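PDB 5KEU: taurine dioxygenase from Burkholderia xenovorans, which probably acts as an iron(II)- and 2-oxoglutarate-dependent dioxygenase of the TauD/TfdA family, and here carries magnesium at its metal site. Local coordinates for residues V201-V209 with P298-I309. Numbering follows the deposited sequence. Where two conformers were deposited one is given.
Sequences VTEHPLVRV and PVGPDGRQSVAI
E203, P298 and I309 bury the most surface where 201-209 meets 298-309. E203 is gripped through its backbone: its N reaches V307 O at 2.8 Å (N-H...O 165°) and its O accepts from V307 N at 2.9 Å, an antiparallel hydrogen-bonded pair. Its extended side chain ends in a salt bridge with R174; R304 adds only a nearby opposite charge. Two residues along, beyond the T202-A308 non-hydrogen-bonded pair, I309 N donates to V201 O, and I309 CB and CD1 both lie 3.8 Å from V201 CG1, the branch set anti to the backbone N (chi1 -176°). P298 wedges between two polar side chains: its CG sits 3.6 Å above the R208 guanidinium plane, over the centre, and P298 CG is 3.6 Å from H204 ND1. H204 ND1 and S306 OG form a 2.7 Å hydrogen bond, with OG in plane at the ring edge. R208 NE donates to a water shared with V209 O and V299 N, while NH2 pairs with D296. Beyond the break at L206, a nearly straight bond (176°) joins V209 N to V299 O. This short antiparallel ladder sets 307-310 beside 200-209 in a sheet that includes 174-179, the H204 side chain about 10 Å from that of magnesium ligand N323.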
loop_
_atom_site.group_PDB
_atom_site.type_symbol
_atom_site.label_atom_id
_atom_site.label_comp_id
_atom_site.label_asym_id
_atom_site.label_seq_id
_atom_site.Cartn_x
_atom_site.Cartn_y
_atom_site.Cartn_z
ATOM N N VAL B 201 -25.603 6.983 14.381
ATOM C CA VAL B 201 -25.083 5.908 15.232
ATOM C C VAL B 201 -25.839 4.627 14.908
ATOM O O VAL B 201 -27.070 4.593 14.982
ATOM C CB VAL B 201 -25.217 6.234 16.738
ATOM C CG1 VAL B 201 -24.572 5.150 17.578
ATOM C CG2 VAL B 201 -24.612 7.602 17.078
ATOM N N THR B 202 -25.108 3.563 14.582
ATOM C CA THR B 202 -25.729 2.295 14.222
ATOM C C THR B 202 -24.936 1.158 14.849
ATOM O O THR B 202 -23.704 1.206 14.900
ATOM C CB THR B 202 -25.805 2.105 12.685
ATOM O OG1 THR B 202 -26.634 3.124 12.113
ATOM C CG2 THR B 202 -26.383 0.720 12.318
ATOM N N GLU B 203 -25.644 0.144 15.330
ATOM C CA GLU B 203 -25.002 -1.079 15.802
ATOM C C GLU B 203 -24.995 -2.110 14.676
ATOM O O GLU B 203 -26.056 -2.511 14.191
ATOM C CB GLU B 203 -25.718 -1.624 17.038
ATOM C CG GLU B 203 -25.020 -2.836 17.659
ATOM C CD GLU B 203 -25.858 -3.481 18.757
ATOM O OE1 GLU B 203 -26.007 -2.863 19.834
ATOM O OE2 GLU B 203 -26.377 -4.587 18.520
ATOM N N HIS B 204 -23.802 -2.524 14.253
ATOM C CA HIS B 204 -23.623 -3.508 13.200
ATOM C C HIS B 204 -22.999 -4.770 13.764
ATOM O O HIS B 204 -22.300 -4.723 14.785
ATOM C CB HIS B 204 -22.700 -2.969 12.090
ATOM C CG HIS B 204 -23.323 -1.916 11.230
ATOM N ND1 HIS B 204 -24.441 -2.147 10.454
ATOM C CD2 HIS B 204 -22.967 -0.631 11.006
ATOM C CE1 HIS B 204 -24.742 -1.049 9.783
ATOM N NE2 HIS B 204 -23.858 -0.115 10.099
ATOM N N PRO B 205 -23.201 -5.920 13.116
ATOM C CA PRO B 205 -22.389 -7.090 13.461
ATOM C C PRO B 205 -20.928 -6.816 13.144
ATOM O O PRO B 205 -20.608 -6.115 12.181
ATOM C CB PRO B 205 -22.952 -8.191 12.558
ATOM C CG PRO B 205 -23.479 -7.435 11.364
ATOM C CD PRO B 205 -24.092 -6.186 11.969
ATOM N N LEU B 206 -20.033 -7.340 13.983
ATOM C CA LEU B 206 -18.614 -7.262 13.657
ATOM C C LEU B 206 -18.280 -8.136 12.459
ATOM O O LEU B 206 -17.310 -7.865 11.748
ATOM C CB LEU B 206 -17.757 -7.681 14.852
ATOM C CG LEU B 206 -17.314 -6.642 15.871
ATOM C CD1 LEU B 206 -16.157 -7.209 16.701
ATOM C CD2 LEU B 206 -16.878 -5.369 15.168
ATOM N N VAL B 207 -19.071 -9.185 12.222
ATOM C CA VAL B 207 -18.888 -10.081 11.091
ATOM C C VAL B 207 -20.141 -9.989 10.239
ATOM O O VAL B 207 -21.221 -10.399 10.675
ATOM C CB VAL B 207 -18.648 -11.528 11.539
ATOM C CG1 VAL B 207 -18.620 -12.458 10.326
ATOM C CG2 VAL B 207 -17.358 -11.594 12.334
ATOM N N ARG B 208 -20.017 -9.447 9.033
ATOM C CA ARG B 208 -21.180 -9.313 8.161
ATOM C C ARG B 208 -21.238 -10.473 7.183
ATOM O O ARG B 208 -20.244 -10.766 6.510
ATOM C CB ARG B 208 -21.137 -7.996 7.384
ATOM C CG ARG B 208 -22.404 -7.810 6.577
ATOM C CD ARG B 208 -22.346 -6.556 5.702
ATOM N NE ARG B 208 -23.550 -6.516 4.879
ATOM C CZ ARG B 208 -23.938 -5.475 4.150
ATOM N NH1 ARG B 208 -23.212 -4.361 4.138
ATOM N NH2 ARG B 208 -25.054 -5.564 3.433
ATOM N N VAL B 209 -22.407 -11.110 7.078
ATOM C CA VAL B 209 -22.589 -12.207 6.134
ATOM C C VAL B 209 -23.003 -11.627 4.786
ATOM O O VAL B 209 -24.095 -11.057 4.649
ATOM C CB VAL B 209 -23.620 -13.221 6.645
ATOM C CG1 VAL B 209 -23.832 -14.312 5.595
ATOM C CG2 VAL B 209 -23.146 -13.797 7.968
ATOM N N PRO B 298 -27.218 -4.845 7.004
ATOM C CA PRO B 298 -26.328 -5.981 7.282
ATOM C C PRO B 298 -26.946 -6.982 8.242
ATOM O O PRO B 298 -27.783 -6.646 9.084
ATOM C CB PRO B 298 -25.090 -5.324 7.912
ATOM C CG PRO B 298 -25.094 -3.913 7.356
ATOM C CD PRO B 298 -26.562 -3.552 7.283
ATOM N N VAL B 299 -26.478 -8.222 8.128
ATOM C CA VAL B 299 -26.866 -9.325 8.994
ATOM C C VAL B 299 -25.605 -10.040 9.464
ATOM O O VAL B 299 -24.691 -10.262 8.663
ATOM C CB VAL B 299 -27.783 -10.303 8.235
ATOM C CG1 VAL B 299 -28.290 -11.322 9.159
ATOM C CG2 VAL B 299 -28.927 -9.547 7.544
ATOM N N GLY B 300 -25.565 -10.420 10.735
ATOM C CA GLY B 300 -24.447 -11.163 11.274
ATOM C C GLY B 300 -24.665 -12.660 11.168
ATOM O O GLY B 300 -25.719 -13.126 10.708
ATOM N N PRO B 301 -23.673 -13.442 11.607
ATOM C CA PRO B 301 -23.781 -14.908 11.498
ATOM C C PRO B 301 -24.964 -15.492 12.248
ATOM O O PRO B 301 -25.413 -16.591 11.899
ATOM C CB PRO B 301 -22.445 -15.403 12.088
ATOM C CG PRO B 301 -21.507 -14.250 11.907
ATOM C CD PRO B 301 -22.343 -13.014 12.085
ATOM N N ASP B 302 -25.481 -14.801 13.266
ATOM C CA ASP B 302 -26.671 -15.244 13.987
ATOM C C ASP B 302 -27.966 -14.796 13.325
ATOM O O ASP B 302 -29.041 -15.030 13.882
ATOM C CB ASP B 302 -26.643 -14.737 15.433
ATOM C CG ASP B 302 -26.679 -13.213 15.523
ATOM O OD1 ASP B 302 -26.580 -12.545 14.472
ATOM O OD2 ASP B 302 -26.793 -12.683 16.647
ATOM N N GLY B 303 -27.897 -14.150 12.164
ATOM C CA GLY B 303 -29.102 -13.696 11.506
ATOM C C GLY B 303 -29.652 -12.380 12.002
ATOM O O GLY B 303 -30.632 -11.896 11.436
ATOM N N ARG B 304 -29.047 -11.772 13.018
ATOM C CA ARG B 304 -29.538 -10.507 13.546
ATOM C C ARG B 304 -29.142 -9.349 12.638
ATOM O O ARG B 304 -27.959 -9.168 12.324
ATOM C CB ARG B 304 -28.988 -10.262 14.945
ATOM C CG ARG B 304 -29.839 -10.795 16.067
ATOM C CD ARG B 304 -29.408 -10.134 17.358
ATOM N NE ARG B 304 -28.012 -10.422 17.667
ATOM C CZ ARG B 304 -27.290 -9.752 18.560
ATOM N NH1 ARG B 304 -26.029 -10.096 18.787
ATOM N NH2 ARG B 304 -27.830 -8.733 19.224
ATOM N N GLN B 305 -30.135 -8.555 12.240
ATOM C CA GLN B 305 -29.883 -7.334 11.491
ATOM C C GLN B 305 -29.229 -6.279 12.371
ATOM O O GLN B 305 -29.397 -6.260 13.592
ATOM C CB GLN B 305 -31.189 -6.762 10.938
ATOM C CG GLN B 305 -31.705 -7.421 9.688
ATOM C CD GLN B 305 -32.978 -6.754 9.202
ATOM O OE1 GLN B 305 -33.845 -6.407 9.999
ATOM N NE2 GLN B 305 -33.083 -6.552 7.900
ATOM N N SER B 306 -28.506 -5.372 11.724
ATOM C CA SER B 306 -28.041 -4.157 12.371
ATOM C C SER B 306 -29.224 -3.380 12.950
ATOM O O SER B 306 -30.380 -3.569 12.547
ATOM C CB SER B 306 -27.287 -3.294 11.358
ATOM O OG SER B 306 -26.281 -4.058 10.698
ATOM N N VAL B 307 -28.933 -2.509 13.917
ATOM C CA VAL B 307 -29.962 -1.763 14.642
ATOM C C VAL B 307 -29.573 -0.292 14.665
ATOM O O VAL B 307 -28.461 0.055 15.071
ATOM C CB VAL B 307 -30.155 -2.285 16.083
ATOM C CG1 VAL B 307 -31.133 -1.400 16.842
ATOM C CG2 VAL B 307 -30.664 -3.718 16.067
ATOM N N ALA B 308 -30.490 0.575 14.238
ATOM C CA ALA B 308 -30.238 2.007 14.329
ATOM C C ALA B 308 -30.300 2.459 15.783
ATOM O O ALA B 308 -31.155 2.008 16.552
ATOM C CB ALA B 308 -31.261 2.783 13.492
ATOM N N ILE B 309 -29.399 3.362 16.161
ATOM C CA ILE B 309 -29.403 3.985 17.480
ATOM C C ILE B 309 -29.766 5.464 17.396
ATOM O O ILE B 309 -30.625 5.947 18.136
ATOM C CB ILE B 309 -28.045 3.790 18.188
ATOM C CG1 ILE B 309 -27.736 2.297 18.364
ATOM C CG2 ILE B 309 -28.030 4.505 19.520
ATOM C CD1 ILE B 309 -26.339 2.032 18.905
HETATM O O HOH W 1 -25.268 -8.691 5.407
#